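Local coordinates for protein ribonuclease VapC (Haemophilus influenzae, PDB 6NKL) that probably acts as the magnesium-dependent RNase toxin of a VapBC toxin-antitoxin system, at residues W101-A106 / T125-Q130; I39-L44 / R59-L64. One frame throughout, in Å; residues are numbered along the deposited sequence.

Contact 1: residues W101-A106 / T125-Q130; sequences WIACHA and TDLQWQ
Ala-103 and Leu-127 bring the two backbones to their nearest approach, 7.0 Å between their CA atoms, where helix 97-109 passes the turn that leads into strand 128-131. The fold is the PIN domain, a parallel sheet with strand order 3-2-1-4-5 and helices packed against it; within this chain 128-131 is an outermost strand, hydrogen-bonded through Gln-128 and Gln-130 to strand 112-115. The contact illustrates how one branched residue can fasten a helix to the approach to a strand. Leu-127 does all of the reaching, and it meets two alanines one helical turn apart, whose short side chains let it come close to the helix. Its CG stands anti to the backbone N (chi1 174°), which directs the branch point toward the helix, and the fork at CG then gives each alanine a methyl of its own. CD2 rests against CB of Ala-103 at 3.9 Å, whereas CD1 lies 4.0 Å from CB of Ala-106. The same CD1 also passes 3.9 Å from O of Ala-103, so the fork bears on helix backbone as well as on side chains. All three residues are buried, and the interaction between them is purely van der Waals. Phe-121 closes in on both Ala-103 and Leu-127 from the preceding loop, and Leu-113 of strand 112-115 packs on Ala-106. Within its own segment, O of Leu-127 lies at the edge of the indole of Trp-129, two residues on, in the ring plane and 3.4 Å from its CD1.

Contact 2: residues I39-L44 / R59-L64; sequences ITYAEL and RAIELL
The phenol ring of Tyr-41 meets helix 54-67 with its edge: CG2 of Ile-61 sits near the ring plane, 3.7 Å from CE1, and it is this rim, not a face, that the segment 59-64 touches. Elsewhere Tyr-41 packs on Met-36 of strand 33-37 and on Cys-78 of the second subunit. With chi1 at 177° the ring extends away from its own backbone N, beside the carbonyl carbon, a setting that swings its end toward the opposing helix although its CB is not aimed there. The two helices form an antiparallel pair, with an angle of 158° between their directions and 11.4 Å between the axes of the short segments. That is a wide spacing, and it is bridged by branched aliphatic side chains and the tyrosine ring. Ile-61 supplies two separate branches: while CG2 serves the tyrosine, the extended CG1-CD1 arm runs to Leu-44, where CD1 lies 3.7 Å from CB. The end of this arm also presses on the main chain, 3.3 Å from O of Leu-44, a close approach for a methyl and a carbonyl oxygen. Further out, CD1 of Leu-44 meets CD2 of Leu-64 at 3.9 Å, the two side chains crossing at about a right angle. Met-36 underlies Leu-44 and Leu-64 too, so strand 33-37 backs the helical hairpin of this PIN domain. Ile-61 and Leu-64 each pack on aromatic side chains of another protein's chain, presumably the VapB antitoxin. Since every contact across the pair is made by carbon against carbon or carbonyl oxygen, the hairpin is joined here by shape and by burial of apolar surface, without directional polar bonds.

Contact 2 closes along the chain before contact 1 opens, and their centres lie 20 Å apart on opposite sides of the chain's centre, yet the helices 38-49 and 97-109 that belong to them touch directly. Ile-102, on helix 97-109 but outside the contact with Leu-127, packs on helix 38-49: its CG1 lies 3.6 Å from CB of Ile-39, and its CD1 is 3.4 Å from OG1 of Thr-40. It also touches Asp-6, tying this interface to the predicted magnesium site. Contact 1 lies closer to that site, the side chain of Ala-103 being about 6 Å from that of Asp-99 and 8 Å from that of Asp-6, against about 10 Å between those of Leu-44 and Asp-6.

Contact 1: residues W101-A106 / T125-Q130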
loop_
_atom_site.group_PDB
_atom_site.type_symbol
_atom_site.label_atom_id
_atom_site.label_comp_id
_atom_site.label_asym_id
_atom_site.label_seq_id
_atom_site.Cartn_x
_atom_site.Cartn_y
_atom_site.Cartn_z
ATOM N N TRP B 101 5.232 3.057 1.320
ATOM C CA TRP B 101 3.852 3.131 1.784
ATOM C C TRP B 101 3.821 3.454 3.273
ATOM O O TRP B 101 3.029 4.279 3.710
ATOM C CB TRP B 101 3.111 1.826 1.482
ATOM C CG TRP B 101 2.591 1.752 0.090
ATOM C CD1 TRP B 101 3.040 0.944 -0.923
ATOM C CD2 TRP B 101 1.514 2.516 -0.457
ATOM N NE1 TRP B 101 2.298 1.150 -2.059
ATOM C CE2 TRP B 101 1.358 2.117 -1.800
ATOM C CE3 TRP B 101 0.671 3.505 0.056
ATOM C CZ2 TRP B 101 0.398 2.673 -2.624
ATOM C CZ3 TRP B 101 -0.276 4.050 -0.758
ATOM C CH2 TRP B 101 -0.408 3.638 -2.088
ATOM N N ILE B 102 4.728 2.858 4.053
ATOM C CA ILE B 102 4.741 3.061 5.496
ATOM C C ILE B 102 5.075 4.512 5.814
ATOM O O ILE B 102 4.363 5.178 6.581
ATOM C CB ILE B 102 5.732 2.072 6.144
ATOM C CG1 ILE B 102 5.195 0.653 6.054
ATOM C CG2 ILE B 102 5.978 2.366 7.639
ATOM C CD1 ILE B 102 6.235 -0.396 6.427
ATOM N N ALA B 103 6.100 5.048 5.148
ATOM C CA ALA B 103 6.463 6.452 5.338
ATOM C C ALA B 103 5.290 7.367 5.015
ATOM O O ALA B 103 4.977 8.299 5.770
ATOM C CB ALA B 103 7.682 6.799 4.477
ATOM N N CYS B 104 4.621 7.114 3.887
ATOM C CA CYS B 104 3.502 7.961 3.504
ATOM C C CYS B 104 2.345 7.804 4.478
ATOM O O CYS B 104 1.602 8.761 4.714
ATOM C CB CYS B 104 3.052 7.628 2.076
ATOM S SG CYS B 104 4.328 8.070 0.882
ATOM N N HIS B 105 2.153 6.602 5.029
ATOM C CA HIS B 105 1.159 6.449 6.087
ATOM C C HIS B 105 1.464 7.374 7.259
ATOM O O HIS B 105 0.594 8.124 7.722
ATOM C CB HIS B 105 1.109 5.023 6.556
ATOM C CG HIS B 105 -0.206 4.637 7.144
ATOM N ND1 HIS B 105 -0.595 3.320 7.290
ATOM C CD2 HIS B 105 -1.222 5.388 7.634
ATOM C CE1 HIS B 105 -1.812 3.281 7.809
ATOM N NE2 HIS B 105 -2.205 4.518 8.047
ATOM N N ALA B 106 2.702 7.342 7.747
ATOM C CA ALA B 106 3.084 8.266 8.808
ATOM C C ALA B 106 2.852 9.721 8.388
ATOM O O ALA B 106 2.306 10.510 9.162
ATOM C CB ALA B 106 4.546 8.048 9.194
ATOM N N THR B 125 11.769 14.365 2.868
ATOM C CA THR B 125 12.262 15.446 3.710
ATOM C C THR B 125 11.229 15.968 4.688
ATOM O O THR B 125 11.617 16.608 5.671
ATOM C CB THR B 125 12.756 16.574 2.818
ATOM O OG1 THR B 125 11.681 17.010 1.981
ATOM C CG2 THR B 125 13.892 16.076 1.920
ATOM N N ASP B 126 9.935 15.718 4.465
ATOM C CA ASP B 126 8.917 16.113 5.436
ATOM C C ASP B 126 8.485 14.979 6.373
ATOM O O ASP B 126 7.547 15.156 7.165
ATOM C CB ASP B 126 7.702 16.722 4.728
ATOM C CG ASP B 126 6.932 15.744 3.888
ATOM O OD1 ASP B 126 5.691 15.954 3.754
ATOM O OD2 ASP B 126 7.545 14.800 3.342
ATOM N N LEU B 127 9.169 13.843 6.334
ATOM C CA LEU B 127 8.866 12.742 7.233
ATOM C C LEU B 127 9.506 12.996 8.583
ATOM O O LEU B 127 10.705 13.263 8.663
ATOM C CB LEU B 127 9.386 11.429 6.648
ATOM C CG LEU B 127 9.266 10.204 7.535
ATOM C CD1 LEU B 127 7.819 9.954 7.822
ATOM C CD2 LEU B 127 9.890 9.027 6.834
ATOM N N GLN B 128 8.719 12.879 9.638
ATOM C CA GLN B 128 9.259 12.865 10.991
ATOM C C GLN B 128 9.568 11.416 11.374
ATOM O O GLN B 128 8.678 10.561 11.359
ATOM C CB GLN B 128 8.255 13.491 11.957
ATOM C CG GLN B 128 7.846 14.924 11.573
ATOM C CD GLN B 128 6.963 15.542 12.625
ATOM O OE1 GLN B 128 7.374 15.703 13.774
ATOM N NE2 GLN B 128 5.735 15.884 12.247
ATOM N N TRP B 129 10.826 11.128 11.690
ATOM C CA TRP B 129 11.170 9.778 12.079
ATOM C C TRP B 129 12.351 9.774 13.037
ATOM O O TRP B 129 13.077 10.767 13.200
ATOM C CB TRP B 129 11.465 8.908 10.858
ATOM C CG TRP B 129 12.615 9.413 10.095
ATOM C CD1 TRP B 129 12.641 10.493 9.278
ATOM C CD2 TRP B 129 13.932 8.876 10.103
ATOM N NE1 TRP B 129 13.894 10.655 8.757
ATOM C CE2 TRP B 129 14.708 9.670 9.240
ATOM C CE3 TRP B 129 14.524 7.777 10.733
ATOM C CZ2 TRP B 129 16.060 9.417 9.007
ATOM C CZ3 TRP B 129 15.863 7.525 10.509
ATOM C CH2 TRP B 129 16.617 8.339 9.644
ATOM N N GLN B 130 12.500 8.628 13.687
ATOM C CA GLN B 130 13.486 8.398 14.721
ATOM C C GLN B 130 13.870 6.934 14.669
ATOM O O GLN B 130 13.027 6.076 14.399
ATOM C CB GLN B 130 12.957 8.726 16.113
ATOM C CG GLN B 130 12.558 10.210 16.241
ATOM C CD GLN B 130 11.847 10.540 17.546
ATOM O OE1 GLN B 130 11.875 9.765 18.501
ATOM N NE2 GLN B 130 11.178 11.693 17.574
#

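Contact 2: residues I39-L44 / R59-L64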
loop_
_atom_site.group_PDB
_atom_site.type_symbol
_atom_site.label_atom_id
_atom_site.label_comp_id
_atom_site.label_asym_id
_atom_site.label_seq_id
_atom_site.Cartn_x
_atom_site.Cartn_y
_atom_site.Cartn_z
ATOM N N ILE B 39 0.502 -1.978 6.288
ATOM C CA ILE B 39 1.581 -2.585 5.524
ATOM C C ILE B 39 2.330 -3.562 6.394
ATOM O O ILE B 39 2.527 -4.727 6.034
ATOM C CB ILE B 39 2.544 -1.512 4.980
ATOM C CG1 ILE B 39 1.789 -0.570 4.027
ATOM C CG2 ILE B 39 3.753 -2.181 4.353
ATOM C CD1 ILE B 39 1.470 -1.152 2.653
ATOM N N THR B 40 2.756 -3.086 7.560
ATOM C CA THR B 40 3.563 -3.886 8.464
ATOM C C THR B 40 2.766 -5.086 8.959
ATOM O O THR B 40 3.292 -6.198 9.070
ATOM C CB THR B 40 4.053 -3.011 9.633
ATOM O OG1 THR B 40 4.955 -1.991 9.154
ATOM C CG2 THR B 40 4.780 -3.864 10.708
ATOM N N TYR B 41 1.482 -4.886 9.234
ATOM C CA TYR B 41 0.652 -5.993 9.692
ATOM C C TYR B 41 0.570 -7.074 8.618
ATOM O O TYR B 41 0.599 -8.269 8.912
ATOM C CB TYR B 41 -0.729 -5.441 10.053
ATOM C CG TYR B 41 -1.778 -6.426 10.496
ATOM C CD1 TYR B 41 -1.542 -7.276 11.549
ATOM C CD2 TYR B 41 -3.048 -6.446 9.895
ATOM C CE1 TYR B 41 -2.501 -8.138 11.998
ATOM C CE2 TYR B 41 -4.022 -7.332 10.317
ATOM C CZ TYR B 41 -3.740 -8.169 11.395
ATOM O OH TYR B 41 -4.666 -9.058 11.872
ATOM N N ALA B 42 0.477 -6.668 7.365
ATOM C CA ALA B 42 0.459 -7.635 6.273
ATOM C C ALA B 42 1.778 -8.405 6.218
ATOM O O ALA B 42 1.788 -9.619 5.983
ATOM C CB ALA B 42 0.157 -6.903 4.954
ATOM N N GLU B 43 2.904 -7.729 6.449
ATOM C CA GLU B 43 4.184 -8.446 6.475
ATOM C C GLU B 43 4.233 -9.416 7.649
ATOM O O GLU B 43 4.727 -10.549 7.516
ATOM C CB GLU B 43 5.363 -7.460 6.533
ATOM C CG GLU B 43 5.501 -6.585 5.263
ATOM C CD GLU B 43 6.757 -5.728 5.259
ATOM O OE1 GLU B 43 6.666 -4.530 5.609
ATOM O OE2 GLU B 43 7.837 -6.273 4.949
ATOM N N LEU B 44 3.686 -9.014 8.795
ATOM C CA LEU B 44 3.568 -9.954 9.904
ATOM C C LEU B 44 2.764 -11.187 9.500
ATOM O O LEU B 44 3.186 -12.321 9.758
ATOM C CB LEU B 44 2.947 -9.269 11.111
ATOM C CG LEU B 44 3.824 -8.191 11.768
ATOM C CD1 LEU B 44 3.116 -7.610 12.972
ATOM C CD2 LEU B 44 5.161 -8.757 12.152
ATOM N N ARG B 59 -1.060 -16.065 16.996
ATOM C CA ARG B 59 -1.374 -15.696 18.371
ATOM C C ARG B 59 -0.459 -14.569 18.838
ATOM O O ARG B 59 -0.912 -13.595 19.445
ATOM C CB ARG B 59 -1.248 -16.914 19.299
ATOM N N ALA B 60 0.836 -14.701 18.580
ATOM C CA ALA B 60 1.761 -13.635 18.943
ATOM C C ALA B 60 1.389 -12.330 18.235
ATOM O O ALA B 60 1.447 -11.245 18.833
ATOM C CB ALA B 60 3.186 -14.064 18.609
ATOM N N ILE B 61 0.948 -12.419 16.973
ATOM C CA ILE B 61 0.548 -11.208 16.249
ATOM C C ILE B 61 -0.651 -10.555 16.928
ATOM O O ILE B 61 -0.675 -9.333 17.127
ATOM C CB ILE B 61 0.291 -11.530 14.765
ATOM C CG1 ILE B 61 1.623 -11.880 14.107
ATOM C CG2 ILE B 61 -0.320 -10.326 14.016
ATOM C CD1 ILE B 61 1.522 -12.379 12.647
ATOM N N GLU B 62 -1.629 -11.354 17.355
ATOM C CA GLU B 62 -2.803 -10.787 18.015
ATOM C C GLU B 62 -2.421 -10.054 19.291
ATOM O O GLU B 62 -2.989 -9.006 19.610
ATOM C CB GLU B 62 -3.812 -11.876 18.381
ATOM C CG GLU B 62 -4.502 -12.536 17.234
ATOM C CD GLU B 62 -5.525 -13.532 17.703
ATOM O OE1 GLU B 62 -6.304 -13.994 16.854
ATOM O OE2 GLU B 62 -5.540 -13.857 18.914
ATOM N N LEU B 63 -1.501 -10.626 20.066
ATOM C CA LEU B 63 -1.045 -9.953 21.275
ATOM C C LEU B 63 -0.351 -8.634 20.930
ATOM O O LEU B 63 -0.640 -7.581 21.512
ATOM C CB LEU B 63 -0.115 -10.896 22.040
ATOM C CG LEU B 63 -0.805 -12.120 22.676
ATOM C CD1 LEU B 63 0.211 -13.130 23.220
ATOM C CD2 LEU B 63 -1.728 -11.695 23.791
ATOM N N LEU B 64 0.563 -8.671 19.968
ATOM C CA LEU B 64 1.271 -7.462 19.586
ATOM C C LEU B 64 0.298 -6.368 19.180
ATOM O O LEU B 64 0.362 -5.248 19.701
ATOM C CB LEU B 64 2.246 -7.775 18.458
ATOM C CG LEU B 64 2.938 -6.581 17.802
ATOM C CD1 LEU B 64 3.631 -5.699 18.843
ATOM C CD2 LEU B 64 3.912 -7.108 16.769
#